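Local coordinates for uncharacterized SRPBCC domain-containing protein (Micromonospora chersina, PDB 6V04) that is of unknown function but, as a START/Bet v1-like protein encoded in the dynemicin locus, probably takes part in the biosynthesis of that enediyne antibiotic, at residues V16-P21 and D128-L133; P34-Q39 and A134-T139; A177-G180 and G184-F187; R195-R200 and H260-T265. All coordinates share one frame; numbering follows the deposited sequence.

Contact 1. Residues V16-P21 and D128-L133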
loop_
_atom_site.group_PDB
_atom_site.type_symbol
_atom_site.label_atom_id
_atom_site.label_comp_id
_atom_site.label_asym_id
_atom_site.label_seq_id
_atom_site.Cartn_x
_atom_site.Cartn_y
_atom_site.Cartn_z
ATOM N N VAL A 16 7.061 15.848 -3.761
ATOM C CA VAL A 16 7.712 15.349 -4.965
ATOM C C VAL A 16 7.228 16.189 -6.138
ATOM O O VAL A 16 6.086 16.657 -6.158
ATOM C CB VAL A 16 7.422 13.845 -5.193
ATOM C CG1 VAL A 16 7.722 13.438 -6.621
ATOM C CG2 VAL A 16 8.238 13.004 -4.222
ATOM N N MET A 17 8.113 16.402 -7.111
ATOM C CA MET A 17 7.791 17.193 -8.287
ATOM C C MET A 17 8.290 16.478 -9.534
ATOM O O MET A 17 9.262 15.719 -9.489
ATOM C CB MET A 17 8.420 18.608 -8.231
ATOM C CG MET A 17 7.900 19.514 -7.129
ATOM S SD MET A 17 8.672 19.232 -5.520
ATOM C CE MET A 17 8.441 20.834 -4.747
ATOM N N VAL A 18 7.609 16.721 -10.650
ATOM C CA VAL A 18 8.116 16.343 -11.963
ATOM C C VAL A 18 7.796 17.471 -12.935
ATOM O O VAL A 18 6.727 18.086 -12.863
ATOM C CB VAL A 18 7.533 14.994 -12.446
ATOM C CG1 VAL A 18 6.024 15.082 -12.654
ATOM C CG2 VAL A 18 8.234 14.534 -13.721
ATOM N N SER A 19 8.743 17.761 -13.819
ATOM C CA SER A 19 8.559 18.714 -14.904
ATOM C C SER A 19 8.479 17.938 -16.208
ATOM O O SER A 19 9.335 17.090 -16.476
ATOM C CB SER A 19 9.707 19.721 -14.953
ATOM O OG SER A 19 9.621 20.521 -16.117
ATOM N N VAL A 20 7.445 18.205 -17.001
ATOM C CA VAL A 20 7.258 17.501 -18.271
ATOM C C VAL A 20 7.048 18.500 -19.403
ATOM O O VAL A 20 6.467 19.575 -19.191
ATOM C CB VAL A 20 6.083 16.514 -18.207
ATOM C CG1 VAL A 20 6.361 15.389 -17.209
ATOM C CG2 VAL A 20 4.788 17.233 -17.881
ATOM N N PRO A 21 7.499 18.195 -20.611
ATOM C CA PRO A 21 7.304 19.121 -21.730
ATOM C C PRO A 21 5.958 18.931 -22.404
ATOM O O PRO A 21 5.879 18.857 -23.633
ATOM C CB PRO A 21 8.458 18.760 -22.673
ATOM C CG PRO A 21 8.654 17.305 -22.442
ATOM C CD PRO A 21 8.331 17.041 -20.990
ATOM N N ASP A 128 8.220 7.139 -8.197
ATOM C CA ASP A 128 7.848 6.118 -9.170
ATOM C C ASP A 128 6.594 6.530 -9.933
ATOM O O ASP A 128 6.550 6.466 -11.167
ATOM C CB ASP A 128 7.670 4.791 -8.422
ATOM C CG ASP A 128 7.086 3.693 -9.276
ATOM O OD1 ASP A 128 5.865 3.711 -9.508
ATOM O OD2 ASP A 128 7.854 2.801 -9.686
ATOM N N PHE A 129 5.577 7.007 -9.219
ATOM C CA PHE A 129 4.336 7.371 -9.889
ATOM C C PHE A 129 4.533 8.552 -10.836
ATOM O O PHE A 129 4.031 8.530 -11.963
ATOM C CB PHE A 129 3.255 7.679 -8.852
ATOM C CG PHE A 129 2.564 6.454 -8.298
ATOM C CD1 PHE A 129 2.151 5.415 -9.134
ATOM C CD2 PHE A 129 2.322 6.349 -6.944
ATOM C CE1 PHE A 129 1.506 4.313 -8.622
ATOM C CE2 PHE A 129 1.674 5.239 -6.426
ATOM C CZ PHE A 129 1.269 4.222 -7.271
ATOM N N VAL A 130 5.257 9.598 -10.416
ATOM C CA VAL A 130 5.422 10.719 -11.339
ATOM C C VAL A 130 6.352 10.331 -12.484
ATOM O O VAL A 130 6.220 10.846 -13.600
ATOM C CB VAL A 130 5.888 12.006 -10.621
ATOM C CG1 VAL A 130 4.880 12.383 -9.547
ATOM C CG2 VAL A 130 7.295 11.888 -10.030
ATOM N N GLY A 131 7.252 9.366 -12.269
ATOM C CA GLY A 131 8.049 8.868 -13.373
ATOM C C GLY A 131 7.214 8.130 -14.399
ATOM O O GLY A 131 7.501 8.191 -15.599
ATOM N N ARG A 132 6.160 7.442 -13.947
ATOM C CA ARG A 132 5.271 6.757 -14.881
ATOM C C ARG A 132 4.394 7.757 -15.625
ATOM O O ARG A 132 4.151 7.601 -16.826
ATOM C CB ARG A 132 4.421 5.718 -14.133
ATOM C CG ARG A 132 5.254 4.571 -13.572
ATOM C CD ARG A 132 4.477 3.531 -12.780
ATOM N NE ARG A 132 5.431 2.709 -12.047
ATOM C CZ ARG A 132 6.093 1.675 -12.559
ATOM N NH1 ARG A 132 5.874 1.277 -13.810
ATOM N NH2 ARG A 132 6.968 1.038 -11.804
ATOM N N LEU A 133 3.942 8.817 -14.945
ATOM C CA LEU A 133 3.217 9.871 -15.644
ATOM C C LEU A 133 4.057 10.432 -16.782
ATOM O O LEU A 133 3.570 10.601 -17.904
ATOM C CB LEU A 133 2.820 10.989 -14.673
ATOM C CG LEU A 133 2.162 12.200 -15.336
ATOM C CD1 LEU A 133 0.860 11.825 -16.027
ATOM C CD2 LEU A 133 1.909 13.261 -14.274
#
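Val130 is the residue through which helix 128-133 meets Val16 and Val18 of strand 16-20. The two axes run almost parallel, at 13°, and come within 8.6 Å of each other. The helical segment opens with Asp128, which is engaged within the helix: Arg132, one turn on, grips its carboxylate side-on with NE and NH2, one nitrogen to each oxygen. The NE arm of this salt bridge is short, 2.8 Å from Arg132 NE to Asp128 OD1, and OD1 lies in the guanidinium plane. Phe129 follows and packs edge-to-face with Phe41. Val130 then turns to the strand. Its CG2, lodged between its own backbone N and carbonyl carbon, touches Val16 CG1 at 3.8 Å, while its CB lies 3.7 Å from Val18 CG1. Val18 sets that methyl between backbone N and carbonyl carbon (chi1 64°), which carries it alongside Val130, the two side chains passing in opposite directions. Leu133, one turn beyond Phe129, points the same way and also packs on Leu105 of the neighbouring strand 103-110 and on Ala30 and Val31 of helix 24-32. No hydrogen bond joins the two segments; the strand is held instead by its backbone bonds to Val107, Leu105 and Thr103. A long helix closing the domain, laid along a curved antiparallel sheet, is the hallmark of the helix-grip fold of START/Bet v1-like domains.

Contact 2. Residues P34-Q39 and A134-T139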
loop_
_atom_site.group_PDB
_atom_site.type_symbol
_atom_site.label_atom_id
_atom_site.label_comp_id
_atom_site.label_asym_id
_atom_site.label_seq_id
_atom_site.Cartn_x
_atom_site.Cartn_y
_atom_site.Cartn_z
ATOM N N PRO A 34 -10.255 9.017 -16.194
ATOM C CA PRO A 34 -9.928 7.673 -15.690
ATOM C C PRO A 34 -9.295 6.768 -16.727
ATOM O O PRO A 34 -8.453 5.943 -16.351
ATOM C CB PRO A 34 -11.284 7.136 -15.221
ATOM C CG PRO A 34 -12.045 8.375 -14.846
ATOM C CD PRO A 34 -11.651 9.380 -15.892
ATOM N N ARG A 35 -9.651 6.899 -18.010
ATOM C CA ARG A 35 -9.012 6.077 -19.034
ATOM C C ARG A 35 -7.522 6.383 -19.126
ATOM O O ARG A 35 -6.705 5.478 -19.331
ATOM C CB ARG A 35 -9.679 6.285 -20.398
ATOM C CG ARG A 35 -9.240 5.240 -21.425
ATOM C CD ARG A 35 -9.623 5.607 -22.854
ATOM N NE ARG A 35 -8.936 6.808 -23.326
ATOM C CZ ARG A 35 -7.665 6.845 -23.717
ATOM N NH1 ARG A 35 -6.919 5.747 -23.690
ATOM N NH2 ARG A 35 -7.135 7.987 -24.132
ATOM N N ARG A 36 -7.152 7.659 -18.992
ATOM C CA ARG A 36 -5.745 8.031 -19.016
ATOM C C ARG A 36 -5.056 7.682 -17.703
ATOM O O ARG A 36 -3.928 7.180 -17.705
ATOM C CB ARG A 36 -5.601 9.530 -19.310
ATOM C CG ARG A 36 -6.113 9.930 -20.695
ATOM C CD ARG A 36 -5.681 11.343 -21.066
ATOM N NE ARG A 36 -6.224 11.774 -22.354
ATOM C CZ ARG A 36 -5.631 11.580 -23.530
ATOM N NH1 ARG A 36 -4.458 10.959 -23.602
ATOM N NH2 ARG A 36 -6.215 12.006 -24.643
ATOM N N VAL A 37 -5.716 7.947 -16.570
ATOM C CA VAL A 37 -5.127 7.629 -15.271
ATOM C C VAL A 37 -4.767 6.151 -15.188
ATOM O O VAL A 37 -3.757 5.778 -14.573
ATOM C CB VAL A 37 -6.087 8.049 -14.136
ATOM C CG1 VAL A 37 -5.587 7.587 -12.766
ATOM C CG2 VAL A 37 -6.273 9.561 -14.137
ATOM N N ALA A 38 -5.581 5.292 -15.804
ATOM C CA ALA A 38 -5.316 3.858 -15.797
ATOM C C ALA A 38 -4.112 3.473 -16.642
ATOM O O ALA A 38 -3.666 2.324 -16.564
ATOM C CB ALA A 38 -6.562 3.118 -16.274
ATOM N N GLN A 39 -3.578 4.386 -17.451
ATOM C CA GLN A 39 -2.412 4.056 -18.261
ATOM C C GLN A 39 -1.101 4.230 -17.514
ATOM O O GLN A 39 -0.079 3.710 -17.969
ATOM C CB GLN A 39 -2.384 4.905 -19.534
ATOM C CG GLN A 39 -3.658 4.826 -20.361
ATOM C CD GLN A 39 -4.012 3.419 -20.742
ATOM O OE1 GLN A 39 -5.130 2.957 -20.504
ATOM N NE2 GLN A 39 -3.061 2.721 -21.343
ATOM N N ALA A 134 5.328 10.736 -16.505
ATOM C CA ALA A 134 6.184 11.336 -17.525
ATOM C C ALA A 134 6.386 10.393 -18.703
ATOM O O ALA A 134 6.391 10.831 -19.857
ATOM C CB ALA A 134 7.529 11.730 -16.912
ATOM N N ARG A 135 6.557 9.099 -18.428
ATOM C CA ARG A 135 6.718 8.114 -19.498
ATOM C C ARG A 135 5.482 8.064 -20.389
ATOM O O ARG A 135 5.586 8.028 -21.620
ATOM C CB ARG A 135 6.984 6.740 -18.892
ATOM C CG ARG A 135 8.397 6.509 -18.404
ATOM C CD ARG A 135 8.526 5.100 -17.836
ATOM N NE ARG A 135 8.195 4.068 -18.823
ATOM C CZ ARG A 135 9.073 3.254 -19.409
ATOM N NH1 ARG A 135 10.366 3.317 -19.119
ATOM N NH2 ARG A 135 8.648 2.360 -20.291
ATOM N N TYR A 136 4.301 8.033 -19.771
ATOM C CA TYR A 136 3.050 7.971 -20.518
ATOM C C TYR A 136 2.844 9.213 -21.376
ATOM O O TYR A 136 2.411 9.111 -22.532
ATOM C CB TYR A 136 1.889 7.773 -19.541
ATOM C CG TYR A 136 0.537 8.013 -20.163
ATOM C CD1 TYR A 136 0.039 7.168 -21.138
ATOM C CD2 TYR A 136 -0.247 9.087 -19.759
ATOM C CE1 TYR A 136 -1.201 7.399 -21.723
ATOM C CE2 TYR A 136 -1.481 9.329 -20.331
ATOM C CZ TYR A 136 -1.959 8.479 -21.299
ATOM O OH TYR A 136 -3.194 8.735 -21.864
ATOM N N LEU A 137 3.152 10.400 -20.835
ATOM C CA LEU A 137 3.039 11.622 -21.628
ATOM C C LEU A 137 4.024 11.632 -22.789
ATOM O O LEU A 137 3.712 12.157 -23.864
ATOM C CB LEU A 137 3.262 12.844 -20.733
ATOM C CG LEU A 137 2.146 13.116 -19.725
ATOM C CD1 LEU A 137 2.580 14.160 -18.723
ATOM C CD2 LEU A 137 0.893 13.571 -20.461
ATOM N N GLU A 138 5.209 11.050 -22.596
ATOM C CA GLU A 138 6.226 11.056 -23.642
ATOM C C GLU A 138 5.855 10.130 -24.794
ATOM O O GLU A 138 5.952 10.515 -25.966
ATOM C CB GLU A 138 7.573 10.650 -23.042
ATOM C CG GLU A 138 8.732 10.648 -24.022
ATOM C CD GLU A 138 10.000 10.080 -23.415
ATOM O OE1 GLU A 138 9.979 9.720 -22.219
ATOM O OE2 GLU A 138 11.016 9.988 -24.136
ATOM N N THR A 139 5.439 8.901 -24.484
ATOM C CA THR A 139 5.297 7.864 -25.498
ATOM C C THR A 139 3.857 7.541 -25.864
ATOM O O THR A 139 3.629 6.976 -26.941
ATOM C CB THR A 139 5.961 6.563 -25.026
ATOM O OG1 THR A 139 5.170 5.970 -23.992
ATOM C CG2 THR A 139 7.361 6.840 -24.493
HETATM O O HOH W 1 -4.211 7.062 -23.577
#
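With CG anti to its backbone N (chi1 167°), Tyr136 extends its ring from helix 134-139 across to helix 34-39, where Gln39 and Arg36 receive it. The backbone position of Gln39 sets its CB over one face of the ring; CG, anti to the carbonyl carbon (chi1 -54°), then comes beside Tyr136 CE1 at 3.8 Å, and a bend at chi2 turns the rest of the chain away. This is a CH-pi contact, with Gln39 CB 3.9 Å from the centroid of the Tyr136 ring. Arg36 crosses the tyrosine at about a right angle, and its aliphatic part presses on the hydroxyl, Arg36 CG lying 3.4 Å from Tyr136 OH. In START/Bet v1-like folds the short helices that follow the first strand cradle the long last helix of the domain, and here Tyr136 reaches both of them, since it also touches Ala30 of helix 24-32. At the hydroxyl, Arg36 NH1 donates to Tyr136 OH over 3.1 Å, a bent bond (140°) tilted from the guanidinium plane; a second conformer of Arg36 makes its permanence doubtful. A water in the plane of the ring lies 2.6 Å from Tyr136 OH and accepts from Arg35 NH1 at 3.0 Å. Replacing the tyrosine by an alanine would probably strip Gln39 CB of its aromatic support and leave both the water and Arg36 NH1 without the hydroxyl.

Contact 3. Residues A177-G180 and G184-F187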
loop_
_atom_site.group_PDB
_atom_site.type_symbol
_atom_site.label_atom_id
_atom_site.label_comp_id
_atom_site.label_asym_id
_atom_site.label_seq_id
_atom_site.Cartn_x
_atom_site.Cartn_y
_atom_site.Cartn_z
ATOM N N ALA A 177 -2.000 -21.007 12.889
ATOM C CA ALA A 177 -2.328 -22.057 13.837
ATOM C C ALA A 177 -1.052 -22.771 14.253
ATOM O O ALA A 177 -0.034 -22.731 13.558
ATOM C CB ALA A 177 -3.322 -23.060 13.248
ATOM N N THR A 178 -1.122 -23.435 15.402
ATOM C CA THR A 178 0.039 -24.123 15.935
ATOM C C THR A 178 0.243 -25.456 15.222
ATOM O O THR A 178 -0.677 -26.022 14.625
ATOM C CB THR A 178 -0.116 -24.343 17.440
ATOM O OG1 THR A 178 -1.254 -25.180 17.688
ATOM C CG2 THR A 178 -0.303 -23.008 18.152
ATOM N N ASN A 179 1.489 -25.943 15.272
ATOM C CA ASN A 179 1.883 -27.200 14.651
ATOM C C ASN A 179 2.748 -27.953 15.668
ATOM O O ASN A 179 3.962 -28.092 15.530
ATOM C CB ASN A 179 2.622 -26.959 13.332
ATOM C CG ASN A 179 2.807 -28.225 12.522
ATOM O OD1 ASN A 179 3.930 -28.672 12.294
ATOM N ND2 ASN A 179 1.700 -28.814 12.084
ATOM N N GLY A 180 2.099 -28.451 16.717
ATOM C CA GLY A 180 2.799 -29.029 17.845
ATOM C C GLY A 180 2.867 -28.057 19.006
ATOM O O GLY A 180 2.055 -28.128 19.932
ATOM N N GLY A 184 2.900 -22.803 13.233
ATOM C CA GLY A 184 3.471 -23.639 12.192
ATOM C C GLY A 184 2.758 -23.549 10.854
ATOM O O GLY A 184 3.288 -24.024 9.851
ATOM N N TRP A 185 1.569 -22.942 10.824
ATOM C CA TRP A 185 0.817 -22.744 9.591
ATOM C C TRP A 185 0.344 -21.306 9.456
ATOM O O TRP A 185 -0.034 -20.673 10.441
ATOM C CB TRP A 185 -0.431 -23.637 9.522
ATOM C CG TRP A 185 -0.225 -25.097 9.733
ATOM C CD1 TRP A 185 -0.671 -25.836 10.781
ATOM C CD2 TRP A 185 0.457 -25.997 8.863
ATOM N NE1 TRP A 185 -0.316 -27.150 10.618
ATOM C CE2 TRP A 185 0.388 -27.273 9.451
ATOM C CE3 TRP A 185 1.125 -25.850 7.646
ATOM C CZ2 TRP A 185 0.949 -28.403 8.858
ATOM C CZ3 TRP A 185 1.684 -26.981 7.058
ATOM C CH2 TRP A 185 1.604 -28.228 7.674
ATOM N N PHE A 186 0.328 -20.822 8.216
ATOM C CA PHE A 186 -0.255 -19.545 7.825
ATOM C C PHE A 186 -1.295 -19.841 6.755
ATOM O O PHE A 186 -1.000 -20.561 5.798
ATOM C CB PHE A 186 0.843 -18.615 7.295
ATOM C CG PHE A 186 0.404 -17.205 7.038
ATOM C CD1 PHE A 186 -0.238 -16.863 5.858
ATOM C CD2 PHE A 186 0.696 -16.196 7.955
ATOM C CE1 PHE A 186 -0.615 -15.573 5.593
ATOM C CE2 PHE A 186 0.315 -14.892 7.699
ATOM C CZ PHE A 186 -0.329 -14.577 6.518
ATOM N N PHE A 187 -2.505 -19.309 6.915
ATOM C CA PHE A 187 -3.631 -19.653 6.048
ATOM C C PHE A 187 -4.078 -18.477 5.194
ATOM O O PHE A 187 -4.210 -17.347 5.684
ATOM C CB PHE A 187 -4.817 -20.131 6.872
ATOM C CG PHE A 187 -4.536 -21.365 7.659
ATOM C CD1 PHE A 187 -4.483 -22.598 7.038
ATOM C CD2 PHE A 187 -4.313 -21.296 9.015
ATOM C CE1 PHE A 187 -4.223 -23.753 7.762
ATOM C CE2 PHE A 187 -4.041 -22.442 9.744
ATOM C CZ PHE A 187 -4.009 -23.673 9.116
#
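A classic beta bulge interrupts the hairpin formed by strands 176-178 and 183-187, with Gly184 and Trp185 both set opposite Ala177. The carbonyl of Ala177 accepts twice. Gly184 N reaches Ala177 O over 3.0 Å, almost straight (178°) and in the carbonyl plane, and Trp185 N meets the same oxygen at 3.2 Å, tilted from that plane. Ala177 N returns a bond to Trp185 O, making Ala177 and Trp185 an antiparallel hydrogen-bonded pair. Beyond the bulge Asn179 closes over the glycine, its CB 3.6 Å from Gly184 CA; a CB on Gly184 would collide with it. With CG anti to the backbone N (chi1 -169°), the Asn179 side chain brings its amide up beside the indole nitrogen and crosses the indole obliquely, amide and ring planes 74° apart. As modelled, Asn179 ND2 lies 3.0 Å from Trp185 NE1, but both are donors and no bond results; Asn179 is also poorly ordered. On the face shared by Ala177 and Trp185, Ala177 CB touches the edge of the Phe187 ring, in its plane, at 3.6 Å from CE2. Trp185 also makes a cation-pi contact with Arg196 of the next strand. A serine in place of Trp185 would probably deprive Arg196 of its aromatic partner and open a gap beside the Asn179 side chain. The hairpin is thus fastened by backbone bonds concentrated on Ala177, whereas the side chains near its turn offer little polar cohesion, consistent with the poor order of Asn179 and Gly180.

Contact 4. Residues R195-R200 and H260-T265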
loop_
_atom_site.group_PDB
_atom_site.type_symbol
_atom_site.label_atom_id
_atom_site.label_comp_id
_atom_site.label_asym_id
_atom_site.label_seq_id
_atom_site.Cartn_x
_atom_site.Cartn_y
_atom_site.Cartn_z
ATOM N N ARG A 195 -4.220 -23.145 0.220
ATOM C CA ARG A 195 -4.772 -22.500 1.409
ATOM C C ARG A 195 -3.834 -22.547 2.610
ATOM O O ARG A 195 -3.753 -21.579 3.366
ATOM C CB ARG A 195 -6.099 -23.166 1.767
ATOM C CG ARG A 195 -6.759 -22.649 3.012
ATOM C CD ARG A 195 -8.235 -23.043 3.042
ATOM N NE ARG A 195 -9.008 -22.376 1.997
ATOM C CZ ARG A 195 -10.335 -22.394 1.926
ATOM N NH1 ARG A 195 -11.042 -23.046 2.839
ATOM N NH2 ARG A 195 -10.963 -21.764 0.950
ATOM N N ARG A 196 -3.100 -23.641 2.789
ATOM C CA ARG A 196 -2.254 -23.870 3.956
ATOM C C ARG A 196 -0.791 -23.713 3.570
ATOM O O ARG A 196 -0.307 -24.397 2.657
ATOM C CB ARG A 196 -2.513 -25.275 4.503
ATOM C CG ARG A 196 -1.616 -25.728 5.630
ATOM C CD ARG A 196 -1.873 -27.199 5.982
ATOM N NE ARG A 196 -3.268 -27.440 6.325
ATOM C CZ ARG A 196 -3.759 -27.439 7.557
ATOM N NH1 ARG A 196 -2.974 -27.187 8.605
ATOM N NH2 ARG A 196 -5.044 -27.680 7.746
ATOM N N PHE A 197 -0.086 -22.821 4.262
ATOM C CA PHE A 197 1.325 -22.574 4.025
ATOM C C PHE A 197 2.131 -22.854 5.286
ATOM O O PHE A 197 1.707 -22.511 6.396
ATOM C CB PHE A 197 1.550 -21.122 3.582
ATOM C CG PHE A 197 0.878 -20.790 2.291
ATOM C CD1 PHE A 197 -0.464 -20.443 2.259
ATOM C CD2 PHE A 197 1.576 -20.851 1.101
ATOM C CE1 PHE A 197 -1.094 -20.155 1.064
ATOM C CE2 PHE A 197 0.952 -20.570 -0.098
ATOM C CZ PHE A 197 -0.387 -20.217 -0.119
ATOM N N THR A 198 3.307 -23.450 5.104
ATOM C CA THR A 198 4.208 -23.708 6.221
ATOM C C THR A 198 4.840 -22.411 6.730
ATOM O O THR A 198 5.407 -21.628 5.957
ATOM C CB THR A 198 5.302 -24.676 5.799
ATOM O OG1 THR A 198 4.718 -25.921 5.395
ATOM C CG2 THR A 198 6.262 -24.924 6.951
ATOM N N LEU A 199 4.782 -22.216 8.039
ATOM C CA LEU A 199 5.368 -21.062 8.708
ATOM C C LEU A 199 6.621 -21.538 9.431
ATOM O O LEU A 199 6.589 -22.571 10.112
ATOM C CB LEU A 199 4.357 -20.452 9.679
ATOM C CG LEU A 199 4.712 -19.111 10.319
ATOM C CD1 LEU A 199 3.459 -18.364 10.721
ATOM C CD2 LEU A 199 5.592 -19.345 11.532
ATOM N N ARG A 200 7.721 -20.806 9.264
ATOM C CA ARG A 200 9.013 -21.167 9.834
ATOM C C ARG A 200 9.638 -19.958 10.523
ATOM O O ARG A 200 9.313 -18.806 10.229
ATOM C CB ARG A 200 10.007 -21.666 8.775
ATOM C CG ARG A 200 9.541 -22.846 7.940
ATOM C CD ARG A 200 9.462 -24.146 8.733
ATOM N NE ARG A 200 9.886 -25.291 7.927
ATOM C CZ ARG A 200 9.496 -26.548 8.125
ATOM N NH1 ARG A 200 8.652 -26.848 9.105
ATOM N NH2 ARG A 200 9.945 -27.511 7.331
ATOM N N HIS A 260 -1.122 -11.086 -4.701
ATOM C CA HIS A 260 -2.466 -10.533 -4.583
ATOM C C HIS A 260 -3.248 -11.201 -3.450
ATOM O O HIS A 260 -3.871 -10.523 -2.621
ATOM C CB HIS A 260 -3.165 -10.688 -5.936
ATOM C CG HIS A 260 -4.400 -9.865 -6.102
ATOM N ND1 HIS A 260 -4.756 -9.314 -7.312
ATOM C CD2 HIS A 260 -5.365 -9.504 -5.223
ATOM C CE1 HIS A 260 -5.897 -8.662 -7.177
ATOM N NE2 HIS A 260 -6.290 -8.767 -5.922
ATOM N N ARG A 261 -3.216 -12.530 -3.386
ATOM C CA ARG A 261 -3.972 -13.234 -2.355
ATOM C C ARG A 261 -3.438 -12.929 -0.964
ATOM O O ARG A 261 -4.217 -12.749 -0.017
ATOM C CB ARG A 261 -3.930 -14.734 -2.608
ATOM C CG ARG A 261 -4.617 -15.170 -3.898
ATOM C CD ARG A 261 -4.432 -16.662 -4.131
ATOM N NE ARG A 261 -5.093 -17.439 -3.083
ATOM C CZ ARG A 261 -4.600 -18.526 -2.498
ATOM N NH1 ARG A 261 -3.418 -19.027 -2.848
ATOM N NH2 ARG A 261 -5.312 -19.139 -1.568
ATOM N N PHE A 262 -2.116 -12.905 -0.808
ATOM C CA PHE A 262 -1.554 -12.559 0.491
ATOM C C PHE A 262 -1.829 -11.105 0.843
ATOM O O PHE A 262 -2.043 -10.794 2.020
ATOM C CB PHE A 262 -0.057 -12.858 0.511
ATOM C CG PHE A 262 0.274 -14.286 0.864
ATOM C CD1 PHE A 262 0.222 -15.285 -0.093
ATOM C CD2 PHE A 262 0.656 -14.630 2.147
ATOM C CE1 PHE A 262 0.547 -16.594 0.228
ATOM C CE2 PHE A 262 0.989 -15.936 2.471
ATOM C CZ PHE A 262 0.929 -16.923 1.514
ATOM N N ALA A 263 -1.864 -10.197 -0.141
ATOM C CA ALA A 263 -2.196 -8.806 0.182
ATOM C C ALA A 263 -3.602 -8.695 0.757
ATOM O O ALA A 263 -3.841 -7.938 1.711
ATOM C CB ALA A 263 -2.052 -7.926 -1.061
ATOM N N ALA A 264 -4.554 -9.425 0.180
ATOM C CA ALA A 264 -5.911 -9.404 0.707
ATOM C C ALA A 264 -5.950 -10.004 2.103
ATOM O O ALA A 264 -6.724 -9.556 2.963
ATOM C CB ALA A 264 -6.832 -10.170 -0.235
ATOM N N THR A 265 -5.130 -11.027 2.344
ATOM C CA THR A 265 -5.073 -11.643 3.666
ATOM C C THR A 265 -4.544 -10.657 4.693
ATOM O O THR A 265 -5.094 -10.536 5.796
ATOM C CB THR A 265 -4.207 -12.896 3.615
ATOM O OG1 THR A 265 -4.852 -13.860 2.779
ATOM C CG2 THR A 265 -4.026 -13.517 4.982
#
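Phe197 and Phe262 approach from opposite directions and meet as a T-shaped pair, the edge of Phe262 directed at the face of Phe197. The planes stand 67° apart and the centroids are 4.9 Å from each other. Phe262 CZ sits over the centre of the Phe197 ring, 3.7 Å above its plane, while Phe262 CE1 comes 3.8 Å from Phe197 CZ. Phe197 holds CG anti to its carbonyl carbon (chi1 -63°), which sends the ring off the strand toward helix 260-265 with one face turned to the incoming edge. Arg261, the residue before Phe262, borders the same ring in another way: its NH1 lies near the ring plane, at the edge, 4.2 Å from Phe197 CZ. The guanidinium finds its main partners nearby, NE in a salt bridge with Asp190 and NH2 on the carbonyl of Pro194; both probably fix it beside the ring, and the carboxylate of Asp190 probably balances its charge. Phe262 also meets the rings of His242 and Trp245. Strand 196-200 runs between strands 183-187 and 209-214, bonding to Phe186 and Gly184 on the former and Ala213 on the latter, and helix 252-277 lies over the face of the sheet from which Phe197 projects.

In the fold
The four contacts divide between two similar halves, each a seven-strand antiparallel sheet with a long helix that closes it. Contacts 1 and 4 are the helix-on-sheet joints of the first and second half, about 34 Å apart between centres; the first is aliphatic and partly buried, the second aromatic and buried. Contact 2, likewise partly buried, uses the same helix 116-139 as contact 1 and touches it, Val20 packing on Ala134 and Leu137, but its helix-to-helix chemistry is more polar and includes water. Contact 3, at the surface, relies on backbone bonds of an edge hairpin. It joins contact 4 through the neighbouring strands 183-187 and 196-205, and Phe186 packs against Phe262.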